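Local coordinates for uronate isomerase (Caulobacter crescentus, PDB 2Q01), which interconverts D-glucuronate with D-fructuronate and D-galacturonate with D-tagaturonate as an isomerase of pentose and glucuronate metabolism, at residues Asp34-Ser39 with Leu461-Pro466; Met306-Gly311 with Leu355-Phe360; Leu371-Gly376 with Thr404-Phe409; Val380-Pro385 with Asn411-Asn416; Gly395-Arg400 with Arg433-Ala438. One frame throughout, in Å; residues are numbered along the deposited sequence.

Interaction 1 of 5, residues Asp34-Ser39 with Leu461-Pro466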
# COMPACT_ATOMS: atom_id res chain seq x y z
N ASP B 34 1.46 -11.82 -31.13
CA ASP B 34 1.56 -13.07 -31.86
C ASP B 34 2.88 -13.78 -31.62
O ASP B 34 3.15 -14.81 -32.24
CB ASP B 34 1.35 -12.82 -33.36
CG ASP B 34 -0.10 -12.53 -33.71
OD1 ASP B 34 -0.99 -13.30 -33.27
OD2 ASP B 34 -0.36 -11.54 -34.44
N LEU B 35 3.70 -13.24 -30.72
CA LEU B 35 4.91 -13.92 -30.26
C LEU B 35 4.55 -15.21 -29.53
O LEU B 35 3.46 -15.30 -28.94
CB LEU B 35 5.73 -13.00 -29.34
CG LEU B 35 6.60 -11.91 -29.97
CD1 LEU B 35 7.21 -11.06 -28.88
CD2 LEU B 35 7.69 -12.50 -30.86
N PRO B 36 5.44 -16.22 -29.59
CA PRO B 36 5.15 -17.47 -28.87
C PRO B 36 5.03 -17.27 -27.37
O PRO B 36 5.65 -16.36 -26.80
CB PRO B 36 6.37 -18.35 -29.19
CG PRO B 36 6.94 -17.77 -30.45
CD PRO B 36 6.73 -16.30 -30.30
N ILE B 37 4.21 -18.10 -26.73
CA ILE B 37 4.03 -18.06 -25.29
C ILE B 37 5.16 -18.82 -24.58
O ILE B 37 5.42 -19.99 -24.86
CB ILE B 37 2.64 -18.63 -24.90
CG1 ILE B 37 1.53 -17.68 -25.34
CG2 ILE B 37 2.55 -18.89 -23.40
CD1 ILE B 37 0.15 -18.30 -25.38
N ILE B 38 5.84 -18.12 -23.67
CA ILE B 38 6.82 -18.76 -22.79
C ILE B 38 6.24 -18.79 -21.39
O ILE B 38 5.98 -17.74 -20.78
CB ILE B 38 8.17 -18.04 -22.81
CG1 ILE B 38 8.77 -18.09 -24.22
CG2 ILE B 38 9.14 -18.68 -21.81
CD1 ILE B 38 9.77 -17.02 -24.47
N SER B 39 6.04 -20.01 -20.89
CA SER B 39 5.35 -20.23 -19.64
C SER B 39 6.23 -21.00 -18.65
O SER B 39 6.08 -22.22 -18.48
CB SER B 39 4.03 -20.96 -19.92
OG SER B 39 3.28 -21.12 -18.74
N LEU B 461 10.37 -7.84 -22.45
CA LEU B 461 9.43 -8.25 -21.39
C LEU B 461 8.61 -9.49 -21.73
O LEU B 461 8.38 -10.34 -20.87
CB LEU B 461 8.49 -7.08 -21.06
CG LEU B 461 8.79 -6.11 -19.91
CD1 LEU B 461 10.26 -5.78 -19.72
CD2 LEU B 461 7.96 -4.83 -20.06
N THR B 462 8.19 -9.59 -22.99
CA THR B 462 7.36 -10.70 -23.46
C THR B 462 8.16 -11.98 -23.70
O THR B 462 7.74 -13.06 -23.29
CB THR B 462 6.58 -10.30 -24.74
OG1 THR B 462 5.75 -9.17 -24.45
CG2 THR B 462 5.70 -11.43 -25.24
N TYR B 463 9.31 -11.85 -24.35
CA TYR B 463 9.98 -13.01 -24.93
C TYR B 463 11.43 -13.20 -24.48
O TYR B 463 11.78 -14.28 -23.99
CB TYR B 463 9.87 -12.95 -26.47
CG TYR B 463 10.29 -14.20 -27.21
CD1 TYR B 463 9.38 -15.22 -27.47
CD2 TYR B 463 11.60 -14.35 -27.67
CE1 TYR B 463 9.77 -16.37 -28.16
CE2 TYR B 463 12.00 -15.50 -28.35
CZ TYR B 463 11.08 -16.50 -28.59
OH TYR B 463 11.49 -17.62 -29.27
N ASN B 464 12.26 -12.18 -24.65
CA ASN B 464 13.71 -12.30 -24.44
C ASN B 464 14.11 -12.40 -22.97
O ASN B 464 14.96 -13.21 -22.61
CB ASN B 464 14.46 -11.15 -25.10
CG ASN B 464 14.16 -11.03 -26.57
OD1 ASN B 464 14.42 -11.96 -27.35
ND2 ASN B 464 13.62 -9.89 -26.98
N LEU B 465 13.50 -11.55 -22.14
CA LEU B 465 13.75 -11.53 -20.70
C LEU B 465 13.28 -12.76 -19.90
O LEU B 465 14.02 -13.21 -19.03
CB LEU B 465 13.28 -10.22 -20.05
CG LEU B 465 14.29 -9.07 -19.85
CD1 LEU B 465 15.26 -8.84 -21.02
CD2 LEU B 465 13.54 -7.78 -19.52
N PRO B 466 12.06 -13.30 -20.17
CA PRO B 466 11.73 -14.62 -19.59
C PRO B 466 12.68 -15.76 -20.00
O PRO B 466 12.97 -16.64 -19.18
CB PRO B 466 10.32 -14.90 -20.14
CG PRO B 466 9.76 -13.57 -20.46
CD PRO B 466 10.92 -12.75 -20.93
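Tyr463 carries this contact, its ring reaching from helix 451-469 to the chain around strand 37-39. CG is anti to the backbone N (chi1 -170°), which brings the end of the side chain up to Pro36 and Ile38. Ile38 sends its delta methyl over one face: CD1 stands 3.9 Å from the Tyr463 ring centroid and 28° off the normal, a CH-pi contact made with the two side chains nearly perpendicular. The same CD1 also rests 3.4 Å from Tyr463 O. Pro36 adds its CD at 3.7 Å from Tyr463 CE1, while Pro36 O lies in the ring plane at the edge. At the root of the ring, Leu35 CD1 fits between Tyr463 CB (4.1 Å) and Thr462 CG2 (4.0 Å). Farther along the helix, Ile38 CG2 meets Pro466 CB at 4.3 Å. An alanine in place of Tyr463 would remove the surface under Ile38 CD1 and Pro36, and would probably loosen the helix against the strand.

A second shell fixes both partners. Lys467 hydrogen-bonds the Tyr463 hydroxyl, to which Glu166 adds a weak bond, Thr462 OG1 is held by Ile458 O, and backbone bonds from Ile37 to Asn164 and Glu166 dock the strand in its parallel sheet. Hydrocarbon thus joins the C-terminal helix to strand 37-39, consistent with the first strand of a TIM-type barrel, while the polar tips, Tyr463 OH and Thr462 OG1, find their partners outside the contact.

Interaction 2 of 5, residues Met306-Gly311 with Leu355-Phe360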
# COMPACT_ATOMS: atom_id res chain seq x y z
N MET B 306 16.32 -20.29 -8.79
CA MET B 306 15.58 -20.53 -7.58
C MET B 306 14.42 -19.55 -7.41
O MET B 306 14.64 -18.36 -7.23
CB MET B 306 16.54 -20.43 -6.41
CG MET B 306 16.10 -21.09 -5.15
SD MET B 306 17.47 -20.99 -4.00
CE MET B 306 16.59 -20.28 -2.62
N GLN B 307 13.19 -20.05 -7.47
CA GLN B 307 12.03 -19.20 -7.24
C GLN B 307 11.51 -19.31 -5.81
O GLN B 307 11.17 -20.40 -5.35
CB GLN B 307 10.90 -19.54 -8.21
CG GLN B 307 11.30 -19.59 -9.67
CD GLN B 307 10.17 -20.10 -10.55
OE1 GLN B 307 10.08 -21.29 -10.83
NE2 GLN B 307 9.30 -19.19 -10.98
N ILE B 308 11.43 -18.18 -5.12
CA ILE B 308 10.82 -18.15 -3.80
C ILE B 308 9.41 -17.54 -3.86
O ILE B 308 9.24 -16.37 -4.24
CB ILE B 308 11.73 -17.44 -2.76
CG1 ILE B 308 13.11 -18.11 -2.73
CG2 ILE B 308 11.08 -17.47 -1.37
CD1 ILE B 308 14.17 -17.32 -2.00
N HIS B 309 8.43 -18.36 -3.50
CA HIS B 309 7.01 -17.99 -3.43
C HIS B 309 6.51 -17.99 -1.98
O HIS B 309 5.80 -18.92 -1.57
CB HIS B 309 6.18 -19.02 -4.20
CG HIS B 309 6.16 -18.81 -5.68
ND1 HIS B 309 6.95 -19.53 -6.55
CD2 HIS B 309 5.42 -17.97 -6.45
CE1 HIS B 309 6.71 -19.14 -7.79
NE2 HIS B 309 5.79 -18.20 -7.76
N PRO B 310 6.87 -16.97 -1.17
CA PRO B 310 6.47 -17.07 0.22
C PRO B 310 5.17 -16.35 0.59
O PRO B 310 4.66 -15.54 -0.18
CB PRO B 310 7.65 -16.41 0.94
CG PRO B 310 8.14 -15.36 -0.04
CD PRO B 310 7.64 -15.74 -1.42
N GLY B 311 4.65 -16.66 1.78
CA GLY B 311 3.67 -15.81 2.44
C GLY B 311 2.22 -16.22 2.32
O GLY B 311 1.32 -15.39 2.49
N LEU B 355 24.67 -17.70 -8.99
CA LEU B 355 23.36 -17.85 -8.35
C LEU B 355 22.31 -16.91 -8.95
O LEU B 355 22.56 -15.72 -9.16
CB LEU B 355 23.47 -17.65 -6.84
CG LEU B 355 22.21 -17.86 -5.98
CD1 LEU B 355 21.70 -19.30 -6.07
CD2 LEU B 355 22.45 -17.46 -4.54
N SER B 356 21.13 -17.46 -9.21
CA SER B 356 20.01 -16.69 -9.71
C SER B 356 18.76 -17.00 -8.87
O SER B 356 18.29 -18.14 -8.84
CB SER B 356 19.78 -17.01 -11.19
OG SER B 356 18.83 -16.13 -11.76
N ILE B 357 18.26 -15.97 -8.18
CA ILE B 357 17.05 -16.08 -7.36
C ILE B 357 15.94 -15.15 -7.90
O ILE B 357 16.21 -14.01 -8.25
CB ILE B 357 17.34 -15.78 -5.86
CG1 ILE B 357 18.49 -16.66 -5.34
CG2 ILE B 357 16.10 -15.99 -4.99
CD1 ILE B 357 18.87 -16.40 -3.90
N ILE B 358 14.72 -15.66 -7.98
CA ILE B 358 13.57 -14.85 -8.39
C ILE B 358 12.57 -14.76 -7.24
O ILE B 358 12.05 -15.77 -6.80
CB ILE B 358 12.88 -15.42 -9.66
CG1 ILE B 358 13.90 -15.62 -10.79
CG2 ILE B 358 11.76 -14.48 -10.12
CD1 ILE B 358 13.33 -16.28 -12.01
N LEU B 359 12.32 -13.54 -6.77
CA LEU B 359 11.44 -13.31 -5.62
C LEU B 359 10.02 -12.93 -6.04
O LEU B 359 9.81 -12.10 -6.92
CB LEU B 359 11.99 -12.20 -4.73
CG LEU B 359 13.37 -12.35 -4.09
CD1 LEU B 359 13.76 -11.01 -3.48
CD2 LEU B 359 13.40 -13.47 -3.05
N PHE B 360 9.06 -13.56 -5.37
CA PHE B 360 7.65 -13.31 -5.59
C PHE B 360 7.06 -12.83 -4.28
O PHE B 360 7.69 -12.97 -3.24
CB PHE B 360 6.94 -14.60 -6.01
CG PHE B 360 7.19 -14.99 -7.43
CD1 PHE B 360 8.38 -15.61 -7.80
CD2 PHE B 360 6.23 -14.76 -8.40
CE1 PHE B 360 8.61 -15.97 -9.12
CE2 PHE B 360 6.45 -15.13 -9.71
CZ PHE B 360 7.64 -15.74 -10.07
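Ile308 CD1 is a bump that fills a hollow: it drops between two projections of the adjoining strand, 3.8 Å from Ile357 CG2 and 4.1 Å from Leu359 CD2, on the sheet face these residues share with Met306. Its position follows from a regular parallel ladder that pairs Met306 with Ile357, Gln307 with Ile358 and Ile308 with Leu359. Four backbone bonds hold that register. The straightest, Met306 N to Ser356 O, spans 2.9 Å at 177°, and the last, Phe360 N to Ile308 O, is more bent at 142°.

Beyond the ladder the shapes become flat. The His309 and Phe360 rings stack face to face, their centroids 4.0 Å apart and their planes at 26°. His309 NE2 lies 3.4 Å above the centre of the phenyl ring, so the imidazole is shifted rather than squarely superposed. Gln307 NE2 approaches the phenyl obliquely, 3.8 Å from Phe360 CE1, while Gln307 OE1 is held by Ser249 OG. Pro310 CD packs against Phe360 O at 3.3 Å. Asp251 OD1 is hydrogen-bonded to His309 ND1, which fixes the rotation of the imidazole. Replacing Phe360 by an alanine would leave one His309 face without its stacking partner and would probably let the imidazole tilt.

Parallel strands whose C-terminal ends lead into histidine-bearing loops are consistent with the active-site mouth of the TIM barrel in the metallo-dependent hydrolase superfamily; here His309 also stacks with His41.

Interaction 3 of 5, residues Leu371-Gly376 with Thr404-Phe409. With K (potassium ion), chain E.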
# COMPACT_ATOMS: atom_id res chain seq x y z
N LEU B 371 11.29 -5.27 -1.99
CA LEU B 371 11.66 -6.08 -3.15
C LEU B 371 12.47 -5.35 -4.22
O LEU B 371 13.52 -5.84 -4.63
CB LEU B 371 10.42 -6.71 -3.78
CG LEU B 371 9.69 -7.84 -3.05
CD1 LEU B 371 8.51 -8.29 -3.90
CD2 LEU B 371 10.61 -9.01 -2.77
N ALA B 372 11.98 -4.20 -4.66
CA ALA B 372 12.70 -3.41 -5.66
C ALA B 372 14.05 -2.86 -5.17
O ALA B 372 15.04 -2.97 -5.90
CB ALA B 372 11.82 -2.31 -6.27
N PRO B 373 14.11 -2.26 -3.94
CA PRO B 373 15.42 -1.91 -3.35
C PRO B 373 16.43 -3.07 -3.26
O PRO B 373 17.61 -2.85 -3.50
CB PRO B 373 15.05 -1.42 -1.96
CG PRO B 373 13.69 -0.80 -2.16
CD PRO B 373 13.01 -1.79 -3.07
N LEU B 374 15.95 -4.26 -2.91
CA LEU B 374 16.80 -5.45 -2.84
C LEU B 374 17.24 -5.90 -4.23
O LEU B 374 18.42 -6.17 -4.46
CB LEU B 374 16.08 -6.60 -2.11
CG LEU B 374 16.04 -6.60 -0.58
CD1 LEU B 374 15.09 -7.69 -0.09
CD2 LEU B 374 17.42 -6.80 0.04
N ALA B 375 16.28 -5.97 -5.15
CA ALA B 375 16.55 -6.47 -6.50
C ALA B 375 17.26 -5.45 -7.38
O ALA B 375 17.95 -5.83 -8.33
CB ALA B 375 15.29 -6.96 -7.17
N GLY B 376 17.11 -4.16 -7.06
CA GLY B 376 17.87 -3.11 -7.73
C GLY B 376 19.31 -2.96 -7.22
O GLY B 376 20.03 -2.07 -7.66
N THR B 404 9.32 -0.55 -10.98
CA THR B 404 10.14 -0.08 -12.10
C THR B 404 11.19 0.96 -11.72
O THR B 404 12.34 0.89 -12.14
CB THR B 404 9.25 0.48 -13.23
OG1 THR B 404 8.33 -0.53 -13.65
CG2 THR B 404 10.07 0.93 -14.42
N GLU B 405 10.79 1.93 -10.90
CA GLU B 405 11.66 3.06 -10.58
C GLU B 405 12.97 2.72 -9.84
O GLU B 405 13.98 3.38 -10.04
CB GLU B 405 10.86 4.16 -9.89
CG GLU B 405 9.85 4.78 -10.87
CD GLU B 405 8.82 5.66 -10.20
OE1 GLU B 405 8.34 5.29 -9.11
OE2 GLU B 405 8.51 6.73 -10.77
N THR B 406 12.94 1.66 -9.04
CA THR B 406 14.14 1.20 -8.34
C THR B 406 14.80 -0.01 -9.01
O THR B 406 16.02 -0.04 -9.21
CB THR B 406 13.85 0.90 -6.86
OG1 THR B 406 13.22 2.05 -6.27
CG2 THR B 406 15.12 0.61 -6.11
N ALA B 407 14.01 -1.02 -9.36
CA ALA B 407 14.54 -2.23 -9.97
C ALA B 407 14.80 -2.10 -11.48
O ALA B 407 15.66 -2.78 -12.03
CB ALA B 407 13.61 -3.42 -9.69
N GLY B 408 14.06 -1.21 -12.14
CA GLY B 408 14.10 -1.13 -13.59
C GLY B 408 13.30 -2.27 -14.18
O GLY B 408 12.54 -2.93 -13.47
N PHE B 409 13.48 -2.49 -15.48
CA PHE B 409 12.78 -3.56 -16.18
C PHE B 409 13.62 -4.83 -16.26
O PHE B 409 13.08 -5.93 -16.38
CB PHE B 409 12.42 -3.13 -17.59
CG PHE B 409 11.34 -2.09 -17.65
CD1 PHE B 409 10.00 -2.46 -17.56
CD2 PHE B 409 11.65 -0.75 -17.83
CE1 PHE B 409 8.99 -1.50 -17.63
CE2 PHE B 409 10.65 0.21 -17.91
CZ PHE B 409 9.32 -0.16 -17.81
K K E . 19.39 -7.95 -9.69
O HOH W 1 18.50 0.55 -8.06
O HOH W 2 20.30 -9.40 -11.68
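Small apolar groups do most of the touching. Ala372 presents its CB to the end of helix 393-407, where it lies 3.8 Å from Thr406 CB and 4.0 Å from Ala407 CB. Thr406 has CG2 anti to the backbone N, and this methyl rides over the peptide link between Ala372 and Pro373, 3.6 Å from Ala372 O. The nearest pair of CA atoms is that of Gly376 and Ala407, 4.1 Å apart. Glycine suits the spot, since a beta carbon on Gly376 would collide with Thr406 O.

Water supplies the polar link. One molecule donates to both Gly376 O (3.1 Å) and Thr406 O (2.8 Å), tying together carbonyls at the two helix ends. Within segment 404-409, Gly408 N closes the last turn on Thr404 O at 2.7 Å before the chain leaves helical geometry with a positive phi of 77°.

Metal coordination is the third element. Ala375 O binds the potassium ion at 2.9 Å; a water, Tyr378, Leu381, Asn411 and Ser75 of the second subunit complete its ligands. That subunit also reaches Pro373 O with its Arg71, so these helix ends belong to the subunit interface.

Helices 366-375 and 393-407 precede and follow strand 381-383, and the first packs Leu371 and Ala375 on Leu383 of that strand. Phe409, just past the second, turns instead to helices 425-445 and 451-469.

Interaction 4 of 5, residues Val380-Pro385 with Asn411-Asn416. With K (potassium ion), chain E.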
# COMPACT_ATOMS: atom_id res chain seq x y z
N VAL B 380 22.18 -11.28 -7.59
CA VAL B 380 21.51 -12.58 -7.63
C VAL B 380 19.98 -12.51 -7.67
O VAL B 380 19.33 -13.50 -8.00
CB VAL B 380 21.94 -13.46 -6.44
CG1 VAL B 380 23.42 -13.76 -6.53
CG2 VAL B 380 21.65 -12.78 -5.12
N LEU B 381 19.41 -11.36 -7.32
CA LEU B 381 17.97 -11.23 -7.08
C LEU B 381 17.22 -10.66 -8.27
O LEU B 381 17.67 -9.69 -8.88
CB LEU B 381 17.73 -10.33 -5.87
CG LEU B 381 17.38 -10.93 -4.50
CD1 LEU B 381 17.92 -12.33 -4.28
CD2 LEU B 381 17.83 -9.98 -3.41
N LYS B 382 16.08 -11.24 -8.61
CA LYS B 382 15.26 -10.73 -9.70
C LYS B 382 13.83 -10.75 -9.19
O LYS B 382 13.53 -11.48 -8.26
CB LYS B 382 15.40 -11.64 -10.91
CG LYS B 382 15.73 -10.96 -12.21
CD LYS B 382 17.22 -10.90 -12.44
CE LYS B 382 17.55 -10.87 -13.91
NZ LYS B 382 18.90 -10.29 -14.11
N LEU B 383 12.95 -9.96 -9.80
CA LEU B 383 11.56 -9.90 -9.36
C LEU B 383 10.63 -10.65 -10.27
O LEU B 383 10.65 -10.48 -11.48
CB LEU B 383 11.09 -8.46 -9.20
CG LEU B 383 11.76 -7.71 -8.05
CD1 LEU B 383 11.08 -6.39 -7.82
CD2 LEU B 383 11.77 -8.54 -6.77
N GLY B 384 9.80 -11.50 -9.67
CA GLY B 384 8.79 -12.23 -10.40
C GLY B 384 7.58 -11.34 -10.58
O GLY B 384 7.45 -10.35 -9.86
N PRO B 385 6.70 -11.68 -11.53
CA PRO B 385 5.50 -10.88 -11.74
C PRO B 385 4.54 -10.97 -10.57
O PRO B 385 4.72 -11.82 -9.68
CB PRO B 385 4.87 -11.51 -12.98
CG PRO B 385 5.38 -12.91 -13.00
CD PRO B 385 6.78 -12.81 -12.48
N ASN B 411 15.66 -6.14 -14.12
CA ASN B 411 15.66 -6.87 -12.87
C ASN B 411 14.33 -7.59 -12.63
O ASN B 411 14.06 -8.05 -11.52
CB ASN B 411 15.93 -5.92 -11.71
CG ASN B 411 17.40 -5.57 -11.58
OD1 ASN B 411 18.27 -6.44 -11.64
ND2 ASN B 411 17.69 -4.30 -11.33
N THR B 412 13.50 -7.65 -13.66
CA THR B 412 12.26 -8.43 -13.63
C THR B 412 12.37 -9.60 -14.63
O THR B 412 13.32 -9.65 -15.43
CB THR B 412 10.99 -7.56 -13.89
OG1 THR B 412 10.91 -7.18 -15.27
CG2 THR B 412 10.99 -6.30 -12.99
N VAL B 413 11.44 -10.54 -14.58
CA VAL B 413 11.55 -11.78 -15.37
C VAL B 413 10.40 -11.98 -16.37
O VAL B 413 10.25 -13.06 -16.95
CB VAL B 413 11.70 -13.05 -14.45
CG1 VAL B 413 12.88 -12.91 -13.54
CG2 VAL B 413 10.43 -13.31 -13.64
N GLY B 414 9.59 -10.95 -16.58
CA GLY B 414 8.42 -11.06 -17.44
C GLY B 414 7.23 -11.67 -16.72
O GLY B 414 6.95 -11.34 -15.57
N PHE B 415 6.52 -12.56 -17.41
CA PHE B 415 5.25 -13.08 -16.93
C PHE B 415 5.22 -14.61 -16.90
O PHE B 415 5.74 -15.26 -17.81
CB PHE B 415 4.10 -12.54 -17.81
CG PHE B 415 2.74 -13.11 -17.49
CD1 PHE B 415 2.02 -12.64 -16.40
CD2 PHE B 415 2.18 -14.11 -18.28
CE1 PHE B 415 0.76 -13.18 -16.10
CE2 PHE B 415 0.93 -14.65 -17.99
CZ PHE B 415 0.22 -14.18 -16.90
N ASN B 416 4.63 -15.16 -15.84
CA ASN B 416 4.24 -16.56 -15.82
C ASN B 416 2.76 -16.67 -15.46
O ASN B 416 2.25 -15.88 -14.67
CB ASN B 416 5.14 -17.40 -14.90
CG ASN B 416 5.04 -17.00 -13.44
OD1 ASN B 416 5.85 -16.22 -12.94
ND2 ASN B 416 4.06 -17.56 -12.73
K K E . 19.39 -7.95 -9.69
O HOH W 2 20.30 -9.40 -11.68
O HOH W 3 8.86 -10.24 -13.74
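Segment 411-416 runs beside strand 381-383, the last strand of its parallel sheet, in a position consistent with the eighth strand of a TIM barrel, though it pairs only through a single bridge, Leu383 with Thr412. Two backbone bonds make the bridge. Leu383 N donates to Asn411 O at 2.8 Å and 160°, whereas Val413 N reaches Leu383 O only weakly. A water between them compensates, accepting from Val413 N at 2.7 Å while donating to Leu383 O and Gly414 O.

Metal coordination gathers at the other end. Leu381 O (2.6 Å) and Asn411 OD1 (2.7 Å) both bind the potassium ion. Ala407 O holds Asn411 ND2, which sets the amide so that its oxygen faces the metal. Lys382, bent at chi2 (92°), sends NZ to a potassium-bound water at 2.9 Å; its charge would probably polarise that water.

Packing fills the rest. The aliphatic part of Lys382 lies along segment 411-416, with CG 3.7 Å from Val413 CG1. Val413 CG2 meets Pro385 CD at 3.9 Å. The Pro385 ring crosses Asn416 at about a right angle, its CG 3.3 Å from Asn416 OD1.

Interaction 5 of 5, residues Gly395-Arg400 with Arg433-Ala438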
# COMPACT_ATOMS: atom_id res chain seq x y z
N GLY B 395 -3.48 -5.41 -10.61
CA GLY B 395 -2.34 -5.94 -9.88
C GLY B 395 -1.04 -5.82 -10.65
O GLY B 395 -0.03 -5.37 -10.10
N MET B 396 -1.06 -6.22 -11.91
CA MET B 396 0.12 -6.12 -12.76
C MET B 396 0.55 -4.67 -12.95
O MET B 396 1.74 -4.36 -13.00
CB MET B 396 -0.14 -6.77 -14.12
CG MET B 396 -0.74 -8.17 -14.04
SD MET B 396 -1.24 -8.81 -15.65
CE MET B 396 -1.27 -10.57 -15.32
N MET B 397 -0.44 -3.78 -13.06
CA MET B 397 -0.17 -2.36 -13.21
C MET B 397 0.49 -1.81 -11.96
O MET B 397 1.46 -1.06 -12.06
CB MET B 397 -1.47 -1.60 -13.52
CG MET B 397 -1.27 -0.13 -13.90
SD MET B 397 -0.43 0.14 -15.49
CE MET B 397 -1.59 -0.59 -16.64
N ARG B 398 -0.03 -2.19 -10.79
CA ARG B 398 0.55 -1.76 -9.51
C ARG B 398 1.99 -2.24 -9.35
O ARG B 398 2.85 -1.48 -8.90
CB ARG B 398 -0.31 -2.22 -8.33
CG ARG B 398 -1.50 -1.32 -8.05
CD ARG B 398 -2.08 -1.57 -6.68
NE ARG B 398 -2.65 -2.91 -6.55
CZ ARG B 398 -3.92 -3.23 -6.80
NH1 ARG B 398 -4.34 -4.48 -6.64
NH2 ARG B 398 -4.77 -2.29 -7.22
N PHE B 399 2.24 -3.49 -9.73
CA PHE B 399 3.59 -4.03 -9.81
C PHE B 399 4.48 -3.10 -10.65
O PHE B 399 5.47 -2.60 -10.13
CB PHE B 399 3.57 -5.46 -10.37
CG PHE B 399 4.94 -6.06 -10.53
CD1 PHE B 399 5.54 -6.13 -11.78
CD2 PHE B 399 5.63 -6.56 -9.44
CE1 PHE B 399 6.81 -6.68 -11.94
CE2 PHE B 399 6.90 -7.12 -9.59
CZ PHE B 399 7.49 -7.18 -10.84
N ARG B 400 4.10 -2.86 -11.91
CA ARG B 400 4.87 -1.98 -12.81
C ARG B 400 5.05 -0.55 -12.28
O ARG B 400 6.12 0.03 -12.43
CB ARG B 400 4.25 -1.93 -14.22
CG ARG B 400 4.41 -3.21 -15.05
CD ARG B 400 5.87 -3.56 -15.35
NE ARG B 400 5.98 -4.87 -15.99
CZ ARG B 400 7.08 -5.63 -16.00
NH1 ARG B 400 7.05 -6.81 -16.62
NH2 ARG B 400 8.20 -5.23 -15.40
N ARG B 433 0.32 -9.01 -21.87
CA ARG B 433 0.81 -8.23 -23.00
C ARG B 433 0.11 -6.87 -23.18
O ARG B 433 0.77 -5.89 -23.52
CB ARG B 433 0.75 -9.07 -24.27
CG ARG B 433 1.75 -10.22 -24.25
CD ARG B 433 1.46 -11.30 -25.29
NE ARG B 433 2.43 -12.38 -25.14
CZ ARG B 433 2.67 -13.32 -26.05
NH1 ARG B 433 2.02 -13.35 -27.21
NH2 ARG B 433 3.59 -14.25 -25.80
N ARG B 434 -1.19 -6.82 -22.92
CA ARG B 434 -1.97 -5.58 -23.03
C ARG B 434 -1.68 -4.60 -21.91
O ARG B 434 -1.60 -3.40 -22.15
CB ARG B 434 -3.47 -5.88 -23.06
CG ARG B 434 -3.90 -6.60 -24.30
CD ARG B 434 -5.37 -6.91 -24.32
NE ARG B 434 -5.72 -7.47 -25.61
CZ ARG B 434 -6.24 -6.78 -26.62
NH1 ARG B 434 -6.50 -7.38 -27.76
NH2 ARG B 434 -6.52 -5.49 -26.47
N VAL B 435 -1.55 -5.12 -20.68
CA VAL B 435 -1.26 -4.30 -19.50
C VAL B 435 0.15 -3.72 -19.56
O VAL B 435 0.35 -2.53 -19.27
CB VAL B 435 -1.50 -5.08 -18.18
CG1 VAL B 435 -0.99 -4.31 -16.97
CG2 VAL B 435 -2.98 -5.37 -18.01
N ASP B 436 1.12 -4.54 -19.98
CA ASP B 436 2.49 -4.08 -20.23
C ASP B 436 2.53 -3.03 -21.34
O ASP B 436 3.29 -2.06 -21.25
CB ASP B 436 3.42 -5.24 -20.59
CG ASP B 436 3.78 -6.11 -19.39
OD1 ASP B 436 4.52 -7.10 -19.59
OD2 ASP B 436 3.34 -5.82 -18.25
N SER B 437 1.71 -3.23 -22.38
CA SER B 437 1.57 -2.25 -23.46
C SER B 437 0.98 -0.95 -22.96
O SER B 437 1.46 0.12 -23.32
CB SER B 437 0.73 -2.80 -24.60
OG SER B 437 1.41 -3.86 -25.23
N ALA B 438 -0.05 -1.04 -22.12
CA ALA B 438 -0.70 0.13 -21.50
C ALA B 438 0.25 0.94 -20.62
O ALA B 438 0.23 2.17 -20.64
CB ALA B 438 -1.91 -0.31 -20.71
O HOH W 4 5.49 -9.35 -18.24
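Arg433 O is the best-held polar atom, gripped twice by one residue a turn further on: Ser437 OG donates at 2.7 Å in the carbonyl plane, and Ser437 N adds the regular helical bond at 3.0 Å. Both grips stay within helix 425-445.

Across the gap the polar pairing is looser. Asp436 OD2 lies at the edge of the Arg400 guanidinium, near its plane, and forms a long salt bridge with NE at 3.6 Å. The carboxylate plane is turned 70° from the guanidinium, so the two do not meet as a flat, two-pronged pair. A water partly makes up for this, donating to Asp436 OD1 at 2.8 Å and accepting only weakly from Arg400 NH1. Phe399 CE1 lies over one face of the same guanidinium, and Thr412 gives its NH2 a further, weak partner.

Apolar contact centres on Val435 CG1, which has Met396 CB at 3.9 Å and Met397 CE at 3.8 Å. Met397 reaches it by leaving with CG anti to the backbone N and then bending at chi2 and chi3, which also brings its methyl to Ala438 CB.

The axes of segments 395-400 and 433-438 approach to 9.7 Å and cross at -41°. Consecutive helices run broadly the same way and pack through aliphatic side chains, as in the outer helical layer of a TIM barrel, with which this pair is consistent.

How the interactions relate
Potassium ties two contacts together: interactions 3 and 4, with centres 10 Å apart, share the ion, one of its waters and the neighbouring second subunit. Interaction 4 also continues the sheet of interaction 2, since Ile357 N lies 2.7 Å from Val380 O. Outside the sheet, helix 393-407 serves both interactions 3 and 5, but the Arg400 side chain remains about 13 Å from the ion. Interaction 5 reaches interaction 1 through Arg433 NH1, 3.0 Å from Leu35 O, while Pro466 of interaction 1 packs on Val413 and Gly414 of interaction 4. Barrel strands, outer helices and the metal site at the interface therefore form one continuous set of contacts.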